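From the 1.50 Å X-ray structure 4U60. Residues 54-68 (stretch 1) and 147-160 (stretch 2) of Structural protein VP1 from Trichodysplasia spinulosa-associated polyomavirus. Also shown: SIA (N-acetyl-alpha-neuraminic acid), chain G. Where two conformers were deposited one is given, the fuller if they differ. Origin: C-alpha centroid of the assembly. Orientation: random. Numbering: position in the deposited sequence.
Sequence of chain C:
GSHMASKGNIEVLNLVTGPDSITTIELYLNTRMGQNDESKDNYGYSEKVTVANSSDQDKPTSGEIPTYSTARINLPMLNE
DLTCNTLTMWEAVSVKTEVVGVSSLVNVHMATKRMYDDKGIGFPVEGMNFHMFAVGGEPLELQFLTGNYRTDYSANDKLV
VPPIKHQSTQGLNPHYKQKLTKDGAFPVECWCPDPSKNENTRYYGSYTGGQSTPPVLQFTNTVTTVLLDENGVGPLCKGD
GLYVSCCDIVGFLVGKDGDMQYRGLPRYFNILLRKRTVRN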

ATOM      1  N   SER C  54      27.561 -21.559 -13.167  1.00 20.67           N
ATOM      2  CA  SER C  54      27.180 -22.560 -12.154  1.00 20.40           C
ATOM      3  C   SER C  54      27.563 -22.006 -10.799  1.00 19.17           C
ATOM      4  O   SER C  54      28.326 -21.040 -10.714  1.00 18.94           O
ATOM      5  CB  SER C  54      27.882 -23.900 -12.350  1.00 22.16           C
ATOM      6  OG  SER C  54      29.310 -23.778 -12.350  1.00 23.53           O
ATOM      7  N   SER C  55      27.004 -22.580  -9.746  1.00 18.81           N
ATOM      8  CA  SER C  55      27.162 -22.007  -8.412  1.00 18.23           C
ATOM      9  C   SER C  55      28.585 -22.136  -7.863  1.00 19.22           C
ATOM     10  O   SER C  55      28.985 -21.351  -7.000  1.00 18.91           O
ATOM     11  CB  SER C  55      26.154 -22.615  -7.431  1.00 18.43           C
ATOM     12  OG  SER C  55      26.410 -23.957  -7.213  1.00 20.32           O
ATOM     13  N   ASP C  56      29.328 -23.111  -8.386  1.00 20.56           N
ATOM     14  CA  ASP C  56      30.754 -23.282  -8.068  1.00 22.52           C
ATOM     15  C   ASP C  56      31.700 -22.503  -8.990  1.00 23.36           C
ATOM     16  O   ASP C  56      32.918 -22.647  -8.898  1.00 24.94           O
ATOM     17  CB  ASP C  56      31.130 -24.766  -8.043  1.00 24.50           C
ATOM     18  CG  ASP C  56      31.044 -25.438  -9.404  1.00 25.53           C
ATOM     19  OD1 ASP C  56      30.279 -24.948 -10.267  1.00 24.96           O
ATOM     20  OD2 ASP C  56      31.705 -26.496  -9.583  1.00 28.02           O
ATOM     21  N   GLN C  57      31.130 -21.686  -9.875  1.00 22.51           N
ATOM     22  CA  GLN C  57      31.893 -20.769 -10.712  1.00 23.82           C
ATOM     23  C   GLN C  57      31.228 -19.399 -10.650  1.00 21.45           C
ATOM     24  O   GLN C  57      30.999 -18.733 -11.666  1.00 21.64           O
ATOM     25  CB  GLN C  57      31.947 -21.300 -12.156  1.00 25.91           C
ATOM     26  CG  GLN C  57      32.608 -22.661 -12.292  1.00 29.04           C
ATOM     27  CD  GLN C  57      34.097 -22.647 -11.961  1.00 32.72           C
ATOM     28  OE1 GLN C  57      34.771 -21.611 -12.073  1.00 35.26           O
ATOM     29  NE2 GLN C  57      34.630 -23.801 -11.580  1.00 35.14           N
ATOM     30  N   ASP C  58      30.881 -18.985  -9.436  1.00 19.52           N
ATOM     31  CA  ASP C  58      30.182 -17.729  -9.203  1.00 17.70           C
ATOM     32  C   ASP C  58      31.208 -16.726  -8.698  1.00 18.26           C
ATOM     33  O   ASP C  58      31.519 -16.682  -7.514  1.00 18.55           O
ATOM     34  CB  ASP C  58      29.042 -17.969  -8.217  1.00 16.30           C
ATOM     35  CG  ASP C  58      28.127 -16.790  -8.050  1.00 14.94           C
ATOM     36  OD1 ASP C  58      28.405 -15.675  -8.544  1.00 14.45           O
ATOM     37  OD2 ASP C  58      27.085 -16.991  -7.374  1.00 14.15           O
ATOM     38  N   LYS C  59      31.766 -15.973  -9.636  1.00 17.45           N
ATOM     39  CA  LYS C  59      32.867 -15.060  -9.378  1.00 17.50           C
ATOM     40  C   LYS C  59      32.510 -13.700  -9.973  1.00 16.68           C
ATOM     41  O   LYS C  59      32.768 -13.440 -11.149  1.00 17.02           O
ATOM     42  CB  LYS C  59      34.141 -15.610  -9.999  1.00 18.46           C
ATOM     43  CG  LYS C  59      35.378 -14.821  -9.644  1.00 18.71           C
ATOM     44  CD  LYS C  59      36.603 -15.493 -10.217  1.00 19.91           C
ATOM     45  CE  LYS C  59      37.839 -14.647  -9.945  1.00 20.44           C
ATOM     46  NZ  LYS C  59      39.087 -15.314 -10.382  1.00 21.96           N
ATOM     47  N   PRO C  60      31.893 -12.840  -9.166  1.00 16.22           N
ATOM     48  CA  PRO C  60      31.535 -11.535  -9.721  1.00 15.65           C
ATOM     49  C   PRO C  60      32.730 -10.763 -10.221  1.00 16.02           C
ATOM     50  O   PRO C  60      33.823 -10.847  -9.650  1.00 16.73           O
ATOM     51  CB  PRO C  60      30.857 -10.806  -8.539  1.00 15.17           C
ATOM     52  CG  PRO C  60      31.193 -11.615  -7.326  1.00 15.58           C
ATOM     53  CD  PRO C  60      31.416 -13.009  -7.777  1.00 16.33           C
ATOM     54  N   THR C  61      32.544 -10.037 -11.320  1.00 15.83           N
ATOM     55  CA  THR C  61      33.610  -9.215 -11.844  1.00 16.37           C
ATOM     56  C   THR C  61      33.880  -8.063 -10.880  1.00 16.31           C
ATOM     57  O   THR C  61      33.031  -7.686 -10.041  1.00 15.77           O
ATOM     58  CB  THR C  61      33.252  -8.657 -13.228  1.00 16.36           C
ATOM     59  OG1 THR C  61      32.047  -7.888 -13.148  1.00 15.62           O
ATOM     60  CG2 THR C  61      33.061  -9.800 -14.231  1.00 16.90           C
ATOM     61  N   SER C  62      35.073  -7.499 -11.008  1.00 17.42           N
ATOM     62  CA  SER C  62      35.431  -6.353 -10.201  1.00 17.74           C
ATOM     63  C   SER C  62      34.516  -5.183 -10.521  1.00 17.15           C
ATOM     64  O   SER C  62      34.361  -4.800 -11.686  1.00 17.67           O
ATOM     65  CB  SER C  62      36.877  -5.938 -10.442  1.00 19.15           C
ATOM     66  OG  SER C  62      37.237  -4.927  -9.514  1.00 19.68           O
ATOM     67  N   GLY C  63      33.891  -4.646  -9.483  1.00 16.17           N
ATOM     68  CA  GLY C  63      33.042  -3.474  -9.632  1.00 15.71           C
ATOM     69  C   GLY C  63      31.588  -3.724  -9.939  1.00 15.04           C
ATOM     70  O   GLY C  63      30.848  -2.766 -10.124  1.00 14.53           O
ATOM     71  N   GLU C  64      31.140  -4.976 -10.021  1.00 15.12           N
ATOM     72  CA  GLU C  64      29.729  -5.214 -10.302  1.00 14.10           C
ATOM     73  C   GLU C  64      28.867  -5.383  -9.056  1.00 14.15           C
ATOM     74  O   GLU C  64      27.676  -5.640  -9.183  1.00 14.28           O
ATOM     75  CB  GLU C  64      29.515  -6.404 -11.246  1.00 14.11           C
ATOM     76  CG  GLU C  64      29.686  -7.803 -10.662  1.00 13.99           C
ATOM     77  CD  GLU C  64      29.180  -8.849 -11.631  1.00 13.89           C
ATOM     78  OE1 GLU C  64      30.020  -9.405 -12.392  1.00 14.27           O
ATOM     79  OE2 GLU C  64      27.943  -9.063 -11.661  1.00 13.01           O
ATOM     80  N   ILE C  65      29.445  -5.265  -7.862  1.00 14.88           N
ATOM     81  CA  ILE C  65      28.631  -5.488  -6.693  1.00 15.30           C
ATOM     82  C   ILE C  65      28.609  -4.276  -5.740  1.00 14.00           C
ATOM     83  O   ILE C  65      29.634  -3.686  -5.420  1.00 14.92           O
ATOM     84  CB  ILE C  65      28.904  -6.802  -5.964  1.00 17.33           C
ATOM     85  CG1 ILE C  65      30.246  -6.700  -5.341  1.00 18.51           C
ATOM     86  CG2 ILE C  65      28.701  -8.068  -6.834  1.00 17.75           C
ATOM     87  CD1 ILE C  65      30.097  -6.278  -3.914  1.00 20.41           C
ATOM     88  N   PRO C  66      27.407  -3.897  -5.323  1.00 12.97           N
ATOM     89  CA  PRO C  66      27.238  -2.795  -4.386  0.50 12.54           C
ATOM     90  C   PRO C  66      27.795  -3.071  -2.989  1.00 12.38           C
ATOM     91  O   PRO C  66      27.742  -4.212  -2.513  1.00 12.03           O
ATOM     92  CB  PRO C  66      25.724  -2.622  -4.336  0.50 12.22           C
ATOM     93  CG  PRO C  66      25.260  -3.089  -5.675  0.50 12.49           C
ATOM     94  CD  PRO C  66      26.168  -4.210  -6.045  0.50 12.85           C
ATOM     95  N   THR C  67      28.300  -2.016  -2.344  1.00 11.72           N
ATOM     96  CA  THR C  67      28.838  -2.102  -0.998  1.00 11.73           C
ATOM     97  C   THR C  67      28.195  -1.024  -0.131  1.00 11.59           C
ATOM     98  O   THR C  67      27.529  -0.109  -0.642  1.00 11.90           O
ATOM     99  CB  THR C  67      30.366  -1.936  -0.978  1.00 12.20           C
ATOM    100  OG1 THR C  67      30.733  -0.765  -1.708  1.00 12.38           O
ATOM    101  CG2 THR C  67      31.041  -3.145  -1.597  1.00 12.64           C
ATOM    102  N   TYR C  68      28.343  -1.154   1.173  1.00 11.81           N
ATOM    103  CA  TYR C  68      27.861  -0.118   2.098  1.00 11.75           C
ATOM    104  C   TYR C  68      28.691   1.151   2.021  1.00 12.00           C
ATOM    105  O   TYR C  68      29.933   1.119   1.890  1.00 12.77           O
ATOM    106  CB  TYR C  68      27.824  -0.621   3.535  1.00 12.33           C
ATOM    107  CG  TYR C  68      26.813  -1.725   3.768  1.00 12.35           C
ATOM    108  CD1 TYR C  68      25.464  -1.425   3.854  1.00 12.22           C
ATOM    109  CD2 TYR C  68      27.195  -3.054   3.852  1.00 12.77           C
ATOM    110  CE1 TYR C  68      24.523  -2.415   4.079  1.00 12.66           C
ATOM    111  CE2 TYR C  68      26.269  -4.057   4.056  1.00 12.98           C
ATOM    112  CZ  TYR C  68      24.921  -3.730   4.149  1.00 12.91           C
ATOM    113  OH  TYR C  68      23.975  -4.715   4.347  1.00 13.84           O
ATOM    114  N   GLY C 147      23.416 -15.771  -0.251  1.00 10.16           N
ATOM    115  CA  GLY C 147      22.636 -16.651  -1.096  1.00 10.19           C
ATOM    116  C   GLY C 147      23.419 -17.820  -1.672  1.00 10.52           C
ATOM    117  O   GLY C 147      22.826 -18.781  -2.166  1.00 10.86           O
ATOM    118  N   ASN C 148      24.741 -17.709  -1.676  1.00 10.42           N
ATOM    119  CA  ASN C 148      25.607 -18.764  -2.242  1.00 10.98           C
ATOM    120  C   ASN C 148      26.923 -18.809  -1.498  1.00 10.93           C
ATOM    121  O   ASN C 148      27.767 -17.938  -1.663  1.00 10.82           O
ATOM    122  CB  ASN C 148      25.874 -18.530  -3.752  1.00 11.39           C
ATOM    123  CG  ASN C 148      26.814 -19.566  -4.351  1.00 12.25           C
ATOM    124  OD1 ASN C 148      27.076 -20.605  -3.748  1.00 12.67           O
ATOM    125  ND2 ASN C 148      27.343 -19.284  -5.536  1.00 12.72           N
ATOM    126  N   TYR C 149      27.108 -19.841  -0.673  1.00 11.06           N
ATOM    127  CA  TYR C 149      28.321 -19.909   0.142  1.00 11.46           C
ATOM    128  C   TYR C 149      29.592 -19.941  -0.668  1.00 12.07           C
ATOM    129  O   TYR C 149      30.656 -19.559  -0.172  1.00 12.12           O
ATOM    130  CB  TYR C 149      28.282 -21.111   1.090  1.00 11.47           C
ATOM    131  CG  TYR C 149      28.621 -22.472   0.499  1.00 11.79           C
ATOM    132  CD1 TYR C 149      27.635 -23.280  -0.053  1.00 12.08           C
ATOM    133  CD2 TYR C 149      29.928 -22.965   0.526  1.00 12.20           C
ATOM    134  CE1 TYR C 149      27.927 -24.534  -0.596  1.00 12.51           C
ATOM    135  CE2 TYR C 149      30.239 -24.214  -0.005  1.00 12.62           C
ATOM    136  CZ  TYR C 149      29.233 -25.005  -0.547  1.00 12.86           C
ATOM    137  OH  TYR C 149      29.543 -26.241  -1.071  1.00 13.64           O
ATOM    138  N   ARG C 150      29.501 -20.411  -1.905  1.00 12.72           N
ATOM    139  CA  ARG C 150      30.660 -20.561  -2.769  1.00 13.63           C
ATOM    140  C   ARG C 150      31.117 -19.296  -3.504  1.00 13.41           C
ATOM    141  O   ARG C 150      32.118 -19.331  -4.232  1.00 14.08           O
ATOM    142  CB  ARG C 150      30.359 -21.602  -3.845  1.00 15.03           C
ATOM    143  CG  ARG C 150      29.913 -22.972  -3.353  1.00 16.57           C
ATOM    144  CD  ARG C 150      29.434 -23.785  -4.577  1.00 18.57           C
ATOM    145  NE  ARG C 150      28.923 -25.129  -4.272  1.00 21.10           N
ATOM    146  CZ  ARG C 150      29.677 -26.240  -4.214  1.00 23.63           C
ATOM    147  NH1 ARG C 150      30.990 -26.194  -4.434  1.00 26.01           N
ATOM    148  NH2 ARG C 150      29.124 -27.417  -3.929  1.00 24.37           N
ATOM    149  N   THR C 151      30.394 -18.198  -3.359  1.00 12.68           N
ATOM    150  CA  THR C 151      30.760 -16.980  -4.094  1.00 12.90           C
ATOM    151  C   THR C 151      32.240 -16.637  -3.886  1.00 13.31           C
ATOM    152  O   THR C 151      32.711 -16.588  -2.750  1.00 13.30           O
ATOM    153  CB  THR C 151      29.913 -15.772  -3.680  1.00 12.56           C
ATOM    154  OG1 THR C 151      28.527 -16.144  -3.636  1.00 12.71           O
ATOM    155  CG2 THR C 151      30.090 -14.634  -4.675  1.00 12.78           C
ATOM    156  N   ASP C 152      32.924 -16.391  -5.000  1.00 14.11           N
ATOM    157  CA  ASP C 152      34.363 -16.145  -5.041  1.00 14.60           C
ATOM    158  C   ASP C 152      34.552 -14.657  -5.322  1.00 14.47           C
ATOM    159  O   ASP C 152      34.237 -14.185  -6.410  1.00 14.66           O
ATOM    160  CB  ASP C 152      34.948 -17.003  -6.165  1.00 15.81           C
ATOM    161  CG  ASP C 152      36.427 -16.756  -6.430  1.00 17.12           C
ATOM    162  OD1 ASP C 152      37.074 -15.911  -5.788  1.00 16.77           O
ATOM    163  OD2 ASP C 152      36.925 -17.420  -7.362  1.00 18.38           O
ATOM    164  N   TYR C 153      35.043 -13.930  -4.324  1.00 14.28           N
ATOM    165  CA  TYR C 153      35.237 -12.480  -4.398  1.00 14.32           C
ATOM    166  C   TYR C 153      36.647 -12.077  -4.828  1.00 15.16           C
ATOM    167  O   TYR C 153      37.006 -10.882  -4.775  1.00 15.49           O
ATOM    168  CB  TYR C 153      34.908 -11.849  -3.031  1.00 13.99           C
ATOM    169  CG  TYR C 153      33.459 -12.034  -2.650  1.00 13.23           C
ATOM    170  CD1 TYR C 153      32.459 -11.277  -3.253  1.00 13.09           C
ATOM    171  CD2 TYR C 153      33.074 -12.977  -1.709  1.00 12.89           C
ATOM    172  CE1 TYR C 153      31.124 -11.453  -2.923  1.00 12.59           C
ATOM    173  CE2 TYR C 153      31.740 -13.150  -1.356  1.00 12.77           C
ATOM    174  CZ  TYR C 153      30.755 -12.393  -1.979  1.00 12.41           C
ATOM    175  OH  TYR C 153      29.421 -12.569  -1.650  1.00 12.23           O
ATOM    176  N   SER C 154      37.443 -13.036  -5.303  1.00 15.65           N
ATOM    177  CA  SER C 154      38.860 -12.760  -5.582  1.00 16.42           C
ATOM    178  C   SER C 154      39.161 -11.896  -6.818  1.00 17.09           C
ATOM    179  O   SER C 154      40.329 -11.542  -7.032  1.00 18.12           O
ATOM    180  CB  SER C 154      39.651 -14.061  -5.643  1.00 16.86           C
ATOM    181  OG  SER C 154      39.312 -14.822  -6.774  1.00 17.07           O
ATOM    182  N   ALA C 155      38.158 -11.553  -7.626  1.00 17.23           N
ATOM    183  CA  ALA C 155      38.398 -10.586  -8.699  1.00 18.04           C
ATOM    184  C   ALA C 155      38.661  -9.175  -8.135  1.00 18.26           C
ATOM    185  O   ALA C 155      39.155  -8.302  -8.846  1.00 18.74           O
ATOM    186  CB  ALA C 155      37.229 -10.572  -9.675  1.00 18.01           C
ATOM    187  N   ASN C 156      38.309  -8.945  -6.870  1.00 17.84           N
ATOM    188  CA  ASN C 156      38.494  -7.639  -6.241  1.00 18.19           C
ATOM    189  C   ASN C 156      38.982  -7.813  -4.814  1.00 18.82           C
ATOM    190  O   ASN C 156      38.186  -7.998  -3.899  1.00 18.36           O
ATOM    191  CB  ASN C 156      37.207  -6.786  -6.284  1.00 17.92           C
ATOM    192  CG  ASN C 156      37.417  -5.382  -5.732  1.00 18.05           C
ATOM    193  OD1 ASN C 156      38.533  -5.020  -5.313  1.00 19.36           O
ATOM    194  ND2 ASN C 156      36.358  -4.581  -5.730  1.00 17.93           N
ATOM    195  N   ASP C 157      40.298  -7.739  -4.623  1.00 21.63           N
ATOM    196  CA  ASP C 157      40.862  -7.943  -3.290  1.00 22.98           C
ATOM    197  C   ASP C 157      40.670  -6.735  -2.356  1.00 23.44           C
ATOM    198  O   ASP C 157      41.110  -6.776  -1.207  1.00 25.03           O
ATOM    199  CB  ASP C 157      42.351  -8.344  -3.363  1.00 25.07           C
ATOM    200  CG  ASP C 157      43.241  -7.267  -3.961  1.00 26.50           C
ATOM    201  OD1 ASP C 157      42.880  -6.074  -3.990  1.00 27.47           O
ATOM    202  OD2 ASP C 157      44.355  -7.603  -4.411  1.00 29.61           O
ATOM    203  N   LYS C 158      40.025  -5.670  -2.818  1.00 22.76           N
ATOM    204  CA  LYS C 158      39.713  -4.551  -1.938  1.00 22.78           C
ATOM    205  C   LYS C 158      38.405  -4.755  -1.180  1.00 21.35           C
ATOM    206  O   LYS C 158      38.072  -3.969  -0.294  1.00 22.26           O
ATOM    207  CB  LYS C 158      39.656  -3.253  -2.726  1.00 24.36           C
ATOM    208  CG  LYS C 158      40.976  -2.847  -3.344  1.00 26.47           C
ATOM    209  CD  LYS C 158      40.809  -1.499  -4.030  1.00 27.85           C
ATOM    210  N   LEU C 159      37.658  -5.793  -1.518  1.00 19.30           N
ATOM    211  CA  LEU C 159      36.447  -6.115  -0.770  1.00 18.01           C
ATOM    212  C   LEU C 159      36.846  -6.739   0.560  1.00 17.87           C
ATOM    213  O   LEU C 159      37.921  -7.318   0.666  1.00 21.05           O
ATOM    214  CB  LEU C 159      35.557  -7.075  -1.545  1.00 17.53           C
ATOM    215  CG  LEU C 159      35.068  -6.603  -2.911  1.00 17.48           C
ATOM    216  CD1 LEU C 159      34.292  -7.686  -3.628  1.00 17.80           C
ATOM    217  CD2 LEU C 159      34.226  -5.339  -2.779  1.00 16.89           C
ATOM    218  N   VAL C 160      36.009  -6.587   1.574  1.00 16.07           N
ATOM    219  CA  VAL C 160      36.224  -7.246   2.846  1.00 15.30           C
ATOM    220  C   VAL C 160      35.211  -8.373   2.980  1.00 14.71           C
ATOM    221  O   VAL C 160      34.000  -8.132   3.047  1.00 14.51           O
ATOM    222  CB  VAL C 160      36.097  -6.273   4.029  1.00 15.12           C
ATOM    223  CG1 VAL C 160      36.317  -7.002   5.343  1.00 15.30           C
ATOM    224  CG2 VAL C 160      37.088  -5.120   3.853  1.00 15.50           C
TER
HETATM  225  C1  SIA G   2      33.490 -12.382 -17.364  1.00 25.56           C
HETATM  226  C2  SIA G   2      33.558 -13.872 -17.052  1.00 24.33           C
HETATM  227  C3  SIA G   2      34.135 -14.092 -15.649  1.00 23.62           C
HETATM  228  C4  SIA G   2      33.156 -13.815 -14.500  1.00 22.32           C
HETATM  229  C5  SIA G   2      31.784 -14.421 -14.759  1.00 21.00           C
HETATM  230  C6  SIA G   2      31.307 -14.050 -16.165  1.00 21.80           C
HETATM  231  C7  SIA G   2      29.948 -14.628 -16.559  1.00 22.25           C
HETATM  232  C8  SIA G   2      29.597 -14.335 -18.027  1.00 22.39           C
HETATM  233  C9  SIA G   2      28.091 -14.395 -18.335  1.00 23.74           C
HETATM  234  C10 SIA G   2      30.394 -14.682 -12.735  1.00 19.24           C
HETATM  235  C11 SIA G   2      29.342 -14.072 -11.833  1.00 17.75           C
HETATM  236  N5  SIA G   2      30.781 -13.957 -13.789  1.00 19.51           N
HETATM  237  O1A SIA G   2      34.410 -11.624 -16.955  1.00 28.73           O
HETATM  238  O1B SIA G   2      32.541 -11.912 -18.041  1.00 25.92           O
HETATM  239  O4  SIA G   2      33.773 -14.376 -13.313  1.00 23.36           O
HETATM  240  O6  SIA G   2      32.280 -14.502 -17.135  1.00 21.73           O
HETATM  241  O7  SIA G   2      29.912 -16.026 -16.314  1.00 23.24           O
HETATM  242  O8  SIA G   2      30.055 -13.037 -18.375  1.00 22.70           O
HETATM  243  O9  SIA G   2      27.416 -13.209 -17.855  1.00 21.18           O
HETATM  244  O10 SIA G   2      30.886 -15.766 -12.474  1.00 18.14           O
HETATM  245  O   HOH W   1      31.800 -20.145  -6.985  1.00 22.51           O
HETATM  246  O   HOH W   2      26.395 -23.344  -3.935  1.00 30.42           O
HETATM  247  O   HOH W   3      26.524 -15.318  -5.316  1.00 13.42           O
HETATM  248  O   HOH W   4      39.303 -17.547  -8.427  1.00 19.71           O
HETATM  249  O   HOH W   5      35.211 -11.911  -7.627  1.00 14.74           O
HETATM  250  O   HOH W   6      33.964  -5.693  -6.794  1.00 17.96           O

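Which direct hydrogen bonds join the two loops? Three do. The backbone pairs once, Asp152 N donating to Asp58 O at 2.9 Å, nearly straight. The CA-to-CB bond of Asn148 points toward stretch 1, chi1 is t, and its ND2 donates both to Ser55 O and to Asp58 OD2, each at 3.0 Å. An asparagine suits this place because one NH2 group serves two acceptors while its OD1 takes Arg150 N at 3.1 Å, bracing its own turn.

What do waters add between the stretches? Several bridge them. Water 1 donates to Ser55 O and Arg150 O and accepts from Asp58 N; water 3 donates to Thr151 OG1 and to Asp58 OD2, so this buried carboxylate oxygen is met by both Asn148 ND2 and water. Farther along, water 5 links Pro60 O, Asp152 O and Ala155 N. Lys59 NZ lies 4.3 Å from Asp152 OD2, beyond a salt bridge, and water 4 spans the gap.

What packs around this polar network? Pro60 is buried, and its apolar ring suits a place where CD lies 3.7 Å from Thr151 CG2 and CG 4.3 Å from Tyr153 CD1. Ala155 CB approaches Pro60 O to 3.4 Å. Beyond, Leu159 points toward stretch 1, its CD2 4.0 Å from Thr67 CG2 and 4.4 Å from Ile65 CD1, a looser apolar end to the contact.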